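Local coordinates for protein alpha-1,2-mannosyltransferase (Ktr4), putative (Neosartorya fumigata, PDB 7BOP) that belongs to a family of fungal mannosyltransferases with a GT-A type fold and is modelled with GDP and a manganese ion bound, at residues A[329-337]-A[376-386]. Numbering follows the deposited sequence.
Sequences DAAKVHWFR and RPSYFKHVGMH
His-386, the last residue of the chain, docks through its carboxylate on His-334 and Trp-335, in strand 333-335 of the mixed sheet of this GT-A fold; the strand pairs in parallel with strand 218-224. The two carboxylate oxygens are shared out. OXT takes the backbone N-H of Trp-335 in a nearly straight bond (2.9 Å, 176°), while O receives ND1 of His-334 at 2.6 Å, close to that ring's plane. A third bond comes from the terminal imidazole, whose NE2 donates to Ala-330 O at 2.9 Å; Val-333 N reaches the same oxygen from the opposite face of its carbonyl plane. Apolar packing joins the strand to helix 376-382. With CG anti to the backbone N (chi1 179°), Trp-335 directs its indole between CB of Arg-337 on one face and CZ of Phe-380 on the other; its six-membered ring and the Phe-380 ring are inclined at 47°, neither stacked nor edge-to-face. NE1 is held by Thr-221 O, and NH1 of Arg-376 comes obliquely to CZ2, while NH2 of that arginine forms salt bridges with Asp-374 and Asp-36. Before the strand, Ala-330 CB meets CG1 of Val-383, just past the helix, at 4.0 Å. A water links the helix to the strand, 2.7 Å from Tyr-379 OH and weakly bonded to Val-333 O.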
ATOM      1  N   ASP A 329      -7.561  -1.600  14.585  1.00 30.80           N
ATOM      2  CA  ASP A 329      -7.264  -0.675  15.660  1.00 31.22           C
ATOM      3  C   ASP A 329      -6.320   0.376  15.083  1.00 30.76           C
ATOM      4  O   ASP A 329      -5.187   0.055  14.717  1.00 30.37           O
ATOM      5  CB  ASP A 329      -6.603  -1.475  16.793  1.00 33.18           C
ATOM      6  CG  ASP A 329      -6.242  -0.647  18.002  1.00 36.02           C
ATOM      7  OD1 ASP A 329      -6.336   0.603  18.010  1.00 33.89           O
ATOM      8  OD2 ASP A 329      -5.820  -1.291  18.988  1.00 38.44           O
ATOM      9  N   ALA A 330      -6.764   1.631  15.027  1.00 29.35           N
ATOM     10  CA  ALA A 330      -5.957   2.717  14.449  1.00 29.23           C
ATOM     11  C   ALA A 330      -4.602   2.901  15.135  1.00 30.46           C
ATOM     12  O   ALA A 330      -3.647   3.346  14.503  1.00 29.82           O
ATOM     13  CB  ALA A 330      -6.734   4.029  14.457  1.00 28.62           C
ATOM     14  N   ALA A 331      -4.515   2.527  16.417  1.00 30.67           N
ATOM     15  CA  ALA A 331      -3.246   2.549  17.148  1.00 31.90           C
ATOM     16  C   ALA A 331      -2.245   1.555  16.585  1.00 30.73           C
ATOM     17  O   ALA A 331      -1.062   1.720  16.809  1.00 31.47           O
ATOM     18  CB  ALA A 331      -3.458   2.270  18.631  1.00 33.09           C
ATOM     19  N   LYS A 332      -2.719   0.539  15.867  1.00 31.39           N
ATOM     20  CA  LYS A 332      -1.856  -0.473  15.243  1.00 31.65           C
ATOM     21  C   LYS A 332      -1.518  -0.184  13.779  1.00 29.83           C
ATOM     22  O   LYS A 332      -0.979  -1.054  13.089  1.00 28.54           O
ATOM     23  CB  LYS A 332      -2.504  -1.856  15.353  1.00 33.26           C
ATOM     24  CG  LYS A 332      -2.857  -2.293  16.766  1.00 36.36           C
ATOM     25  CD  LYS A 332      -1.665  -2.197  17.691  1.00 42.59           C
ATOM     26  CE  LYS A 332      -1.829  -3.065  18.934  1.00 48.00           C
ATOM     27  NZ  LYS A 332      -0.771  -2.706  19.921  1.00 51.06           N
ATOM     28  N   VAL A 333      -1.834   1.026  13.308  1.00 29.11           N
ATOM     29  CA  VAL A 333      -1.439   1.489  11.977  1.00 29.44           C
ATOM     30  C   VAL A 333      -0.326   2.502  12.182  1.00 28.78           C
ATOM     31  O   VAL A 333      -0.438   3.383  13.042  1.00 29.18           O
ATOM     32  CB  VAL A 333      -2.633   2.102  11.209  1.00 28.76           C
ATOM     33  CG1 VAL A 333      -2.185   2.672   9.858  1.00 28.92           C
ATOM     34  CG2 VAL A 333      -3.716   1.055  11.013  1.00 28.65           C
ATOM     35  N   HIS A 334       0.751   2.376  11.410  1.00 27.39           N
ATOM     36  CA  HIS A 334       1.975   3.129  11.662  1.00 28.36           C
ATOM     37  C   HIS A 334       2.455   3.867  10.414  1.00 26.66           C
ATOM     38  O   HIS A 334       2.484   3.304   9.319  1.00 25.62           O
ATOM     39  CB  HIS A 334       3.069   2.174  12.171  1.00 28.94           C
ATOM     40  CG  HIS A 334       4.421   2.807  12.314  1.00 28.96           C
ATOM     41  ND1 HIS A 334       4.692   3.796  13.231  1.00 30.31           N
ATOM     42  CD2 HIS A 334       5.590   2.563  11.673  1.00 29.29           C
ATOM     43  CE1 HIS A 334       5.962   4.146  13.144  1.00 29.93           C
ATOM     44  NE2 HIS A 334       6.526   3.413  12.201  1.00 30.43           N
ATOM     45  N   TRP A 335       2.799   5.137  10.584  1.00 26.84           N
ATOM     46  CA  TRP A 335       3.475   5.901   9.523  1.00 27.40           C
ATOM     47  C   TRP A 335       4.976   5.637   9.603  1.00 26.43           C
ATOM     48  O   TRP A 335       5.637   6.067  10.549  1.00 27.83           O
ATOM     49  CB  TRP A 335       3.207   7.391   9.692  1.00 27.16           C
ATOM     50  CG  TRP A 335       3.865   8.265   8.668  1.00 26.51           C
ATOM     51  CD1 TRP A 335       4.063   7.984   7.356  1.00 27.47           C
ATOM     52  CD2 TRP A 335       4.367   9.584   8.874  1.00 27.41           C
ATOM     53  NE1 TRP A 335       4.681   9.035   6.730  1.00 28.09           N
ATOM     54  CE2 TRP A 335       4.872  10.037   7.636  1.00 26.67           C
ATOM     55  CE3 TRP A 335       4.441  10.433   9.988  1.00 27.32           C
ATOM     56  CZ2 TRP A 335       5.456  11.291   7.482  1.00 27.47           C
ATOM     57  CZ3 TRP A 335       5.025  11.680   9.834  1.00 27.96           C
ATOM     58  CH2 TRP A 335       5.526  12.097   8.592  1.00 27.19           C
ATOM     59  N   PHE A 336       5.509   4.949   8.600  1.00 27.46           N
ATOM     60  CA  PHE A 336       6.948   4.687   8.499  1.00 27.65           C
ATOM     61  C   PHE A 336       7.635   5.927   7.942  1.00 28.03           C
ATOM     62  O   PHE A 336       8.164   5.920   6.838  1.00 27.13           O
ATOM     63  CB  PHE A 336       7.234   3.458   7.613  1.00 28.07           C
ATOM     64  CG  PHE A 336       7.194   2.162   8.350  1.00 28.36           C
ATOM     65  CD1 PHE A 336       8.232   1.810   9.205  1.00 29.51           C
ATOM     66  CD2 PHE A 336       6.126   1.299   8.209  1.00 29.27           C
ATOM     67  CE1 PHE A 336       8.206   0.595   9.889  1.00 29.82           C
ATOM     68  CE2 PHE A 336       6.093   0.093   8.900  1.00 30.18           C
ATOM     69  CZ  PHE A 336       7.130  -0.252   9.736  1.00 29.02           C
ATOM     70  N   ARG A 337       7.653   6.983   8.744  1.00 28.19           N
ATOM     71  CA  ARG A 337       8.233   8.259   8.344  1.00 29.89           C
ATOM     72  C   ARG A 337       9.720   8.149   8.026  1.00 29.91           C
ATOM     73  O   ARG A 337      10.217   8.888   7.184  1.00 27.93           O
ATOM     74  CB  ARG A 337       8.013   9.324   9.419  1.00 32.20           C
ATOM     75  CG  ARG A 337       8.719   9.086  10.752  1.00 35.27           C
ATOM     76  CD  ARG A 337       7.846   9.539  11.913  1.00 42.13           C
ATOM     77  NE  ARG A 337       7.947  10.950  12.140  1.00 45.97           N
ATOM     78  CZ  ARG A 337       7.072  11.714  12.801  1.00 43.89           C
ATOM     79  NH1 ARG A 337       5.929  11.260  13.332  1.00 40.99           N
ATOM     80  NH2 ARG A 337       7.365  12.991  12.909  1.00 42.68           N
ATOM     81  N   ARG A 376      -2.231  13.816   4.195  1.00 27.88           N
ATOM     82  CA  ARG A 376      -1.715  13.696   5.565  1.00 28.42           C
ATOM     83  C   ARG A 376      -2.262  14.731   6.564  1.00 29.40           C
ATOM     84  O   ARG A 376      -2.487  14.372   7.707  1.00 28.82           O
ATOM     85  CB  ARG A 376      -0.190  13.709   5.581  1.00 28.49           C
ATOM     86  CG  ARG A 376       0.445  12.431   5.035  1.00 28.36           C
ATOM     87  CD  ARG A 376       1.962  12.524   4.933  1.00 29.30           C
ATOM     88  NE  ARG A 376       2.322  13.741   4.220  1.00 29.64           N
ATOM     89  CZ  ARG A 376       3.415  14.472   4.410  1.00 30.59           C
ATOM     90  NH1 ARG A 376       4.372  14.109   5.274  1.00 30.70           N
ATOM     91  NH2 ARG A 376       3.547  15.594   3.706  1.00 31.20           N
ATOM     92  N   PRO A 377      -2.488  16.004   6.145  1.00 30.79           N
ATOM     93  CA  PRO A 377      -3.023  16.936   7.146  1.00 31.36           C
ATOM     94  C   PRO A 377      -4.355  16.474   7.753  1.00 31.00           C
ATOM     95  O   PRO A 377      -4.586  16.672   8.955  1.00 31.82           O
ATOM     96  CB  PRO A 377      -3.182  18.245   6.357  1.00 33.43           C
ATOM     97  CG  PRO A 377      -2.172  18.151   5.279  1.00 32.86           C
ATOM     98  CD  PRO A 377      -2.215  16.697   4.870  1.00 31.09           C
ATOM     99  N   SER A 378      -5.194  15.821   6.952  1.00 28.64           N
ATOM    100  CA  SER A 378      -6.412  15.215   7.473  1.00 31.15           C
ATOM    101  C   SER A 378      -6.112  13.966   8.312  1.00 30.61           C
ATOM    102  O   SER A 378      -6.663  13.800   9.401  1.00 28.82           O
ATOM    103  CB  SER A 378      -7.358  14.854   6.336  1.00 31.31           C
ATOM    104  OG  SER A 378      -8.473  14.154   6.831  1.00 31.41           O
ATOM    105  N   TYR A 379      -5.253  13.086   7.803  1.00 29.21           N
ATOM    106  CA  TYR A 379      -4.926  11.857   8.537  1.00 28.60           C
ATOM    107  C   TYR A 379      -4.272  12.143   9.901  1.00 29.14           C
ATOM    108  O   TYR A 379      -4.620  11.522  10.911  1.00 28.77           O
ATOM    109  CB  TYR A 379      -4.032  10.932   7.706  1.00 28.83           C
ATOM    110  CG  TYR A 379      -3.854   9.586   8.376  1.00 28.86           C
ATOM    111  CD1 TYR A 379      -4.886   8.664   8.378  1.00 28.62           C
ATOM    112  CD2 TYR A 379      -2.672   9.245   9.027  1.00 29.58           C
ATOM    113  CE1 TYR A 379      -4.756   7.430   8.986  1.00 29.76           C
ATOM    114  CE2 TYR A 379      -2.525   8.000   9.644  1.00 29.53           C
ATOM    115  CZ  TYR A 379      -3.570   7.099   9.622  1.00 29.60           C
ATOM    116  OH  TYR A 379      -3.454   5.868  10.224  1.00 28.92           O
ATOM    117  N   PHE A 380      -3.353  13.103   9.922  1.00 29.59           N
ATOM    118  CA  PHE A 380      -2.657  13.474  11.145  1.00 32.34           C
ATOM    119  C   PHE A 380      -3.585  14.147  12.161  1.00 32.93           C
ATOM    120  O   PHE A 380      -3.421  13.944  13.355  1.00 34.05           O
ATOM    121  CB  PHE A 380      -1.452  14.377  10.839  1.00 32.04           C
ATOM    122  CG  PHE A 380      -0.337  13.697  10.076  1.00 31.69           C
ATOM    123  CD1 PHE A 380      -0.252  12.301   9.950  1.00 31.69           C
ATOM    124  CD2 PHE A 380       0.666  14.469   9.508  1.00 32.40           C
ATOM    125  CE1 PHE A 380       0.795  11.716   9.257  1.00 31.62           C
ATOM    126  CE2 PHE A 380       1.714  13.885   8.823  1.00 32.33           C
ATOM    127  CZ  PHE A 380       1.782  12.504   8.701  1.00 31.79           C
ATOM    128  N   LYS A 381      -4.560  14.915  11.683  1.00 32.81           N
ATOM    129  CA  LYS A 381      -5.567  15.513  12.567  1.00 34.91           C
ATOM    130  C   LYS A 381      -6.511  14.458  13.147  1.00 34.37           C
ATOM    131  O   LYS A 381      -6.741  14.420  14.363  1.00 34.95           O
ATOM    132  CB  LYS A 381      -6.375  16.583  11.820  1.00 39.26           C
ATOM    133  CG  LYS A 381      -7.534  17.169  12.614  1.00 44.91           C
ATOM    134  CD  LYS A 381      -8.163  18.328  11.861  1.00 51.30           C
ATOM    135  CE  LYS A 381      -9.438  18.800  12.542  1.00 55.08           C
ATOM    136  NZ  LYS A 381      -9.984  19.985  11.823  1.00 58.73           N
ATOM    137  N   HIS A 382      -7.060  13.610  12.281  1.00 32.16           N
ATOM    138  CA  HIS A 382      -8.130  12.683  12.682  1.00 33.46           C
ATOM    139  C   HIS A 382      -7.645  11.376  13.291  1.00 34.01           C
ATOM    140  O   HIS A 382      -8.395  10.728  14.019  1.00 34.41           O
ATOM    141  CB  HIS A 382      -9.034  12.389  11.492  1.00 33.60           C
ATOM    142  CG  HIS A 382      -9.821  13.576  11.062  1.00 35.16           C
ATOM    143  ND1 HIS A 382     -10.841  14.090  11.829  1.00 37.41           N
ATOM    144  CD2 HIS A 382      -9.705  14.389   9.989  1.00 36.03           C
ATOM    145  CE1 HIS A 382     -11.333  15.164  11.237  1.00 39.75           C
ATOM    146  NE2 HIS A 382     -10.658  15.369  10.120  1.00 38.42           N
ATOM    147  N   VAL A 383      -6.414  10.984  12.976  1.00 32.08           N
ATOM    148  CA  VAL A 383      -5.877   9.689  13.420  1.00 32.97           C
ATOM    149  C   VAL A 383      -4.556   9.901  14.160  1.00 33.48           C
ATOM    150  O   VAL A 383      -4.429   9.452  15.284  1.00 35.47           O
ATOM    151  CB  VAL A 383      -5.725   8.683  12.257  1.00 32.19           C
ATOM    152  CG1 VAL A 383      -5.296   7.309  12.771  1.00 33.10           C
ATOM    153  CG2 VAL A 383      -7.033   8.557  11.489  1.00 33.41           C
ATOM    154  N   GLY A 384      -3.575  10.553  13.537  1.00 32.10           N
ATOM    155  CA  GLY A 384      -2.328  10.901  14.222  1.00 32.22           C
ATOM    156  C   GLY A 384      -1.092  10.543  13.432  1.00 31.79           C
ATOM    157  O   GLY A 384      -1.188  10.023  12.323  1.00 32.99           O
ATOM    158  N   MET A 385       0.059  10.812  14.034  1.00 31.42           N
ATOM    159  CA  MET A 385       1.373  10.705  13.383  1.00 33.38           C
ATOM    160  C   MET A 385       2.190   9.529  13.901  1.00 31.94           C
ATOM    161  O   MET A 385       3.362   9.399  13.573  1.00 33.27           O
ATOM    162  CB  MET A 385       2.153  12.005  13.610  1.00 35.43           C
ATOM    163  CG  MET A 385       1.572  13.167  12.834  1.00 39.36           C
ATOM    164  SD  MET A 385       2.371  14.740  13.190  1.00 45.17           S
ATOM    165  CE  MET A 385       1.649  15.112  14.772  1.00 45.37           C
ATOM    166  N   HIS A 386       1.562   8.680  14.704  1.00 30.82           N
ATOM    167  CA  HIS A 386       2.216   7.511  15.308  1.00 32.17           C
ATOM    168  C   HIS A 386       2.515   6.435  14.256  1.00 33.88           C
ATOM    169  O   HIS A 386       3.057   5.377  14.581  1.00 33.71           O
ATOM    170  CB  HIS A 386       1.339   6.919  16.422  1.00 31.99           C
ATOM    171  CG  HIS A 386      -0.011   6.494  15.942  1.00 32.20           C
ATOM    172  ND1 HIS A 386      -1.055   7.380  15.787  1.00 32.92           N
ATOM    173  CD2 HIS A 386      -0.462   5.300  15.503  1.00 31.86           C
ATOM    174  CE1 HIS A 386      -2.098   6.742  15.295  1.00 32.46           C
ATOM    175  NE2 HIS A 386      -1.767   5.478  15.121  1.00 32.45           N
ATOM    176  OXT HIS A 386       2.222   6.570  13.063  1.00 30.34           O
TER
HETATM  177  O   HOH W   1      -1.142   5.635  11.608  1.00 34.54           O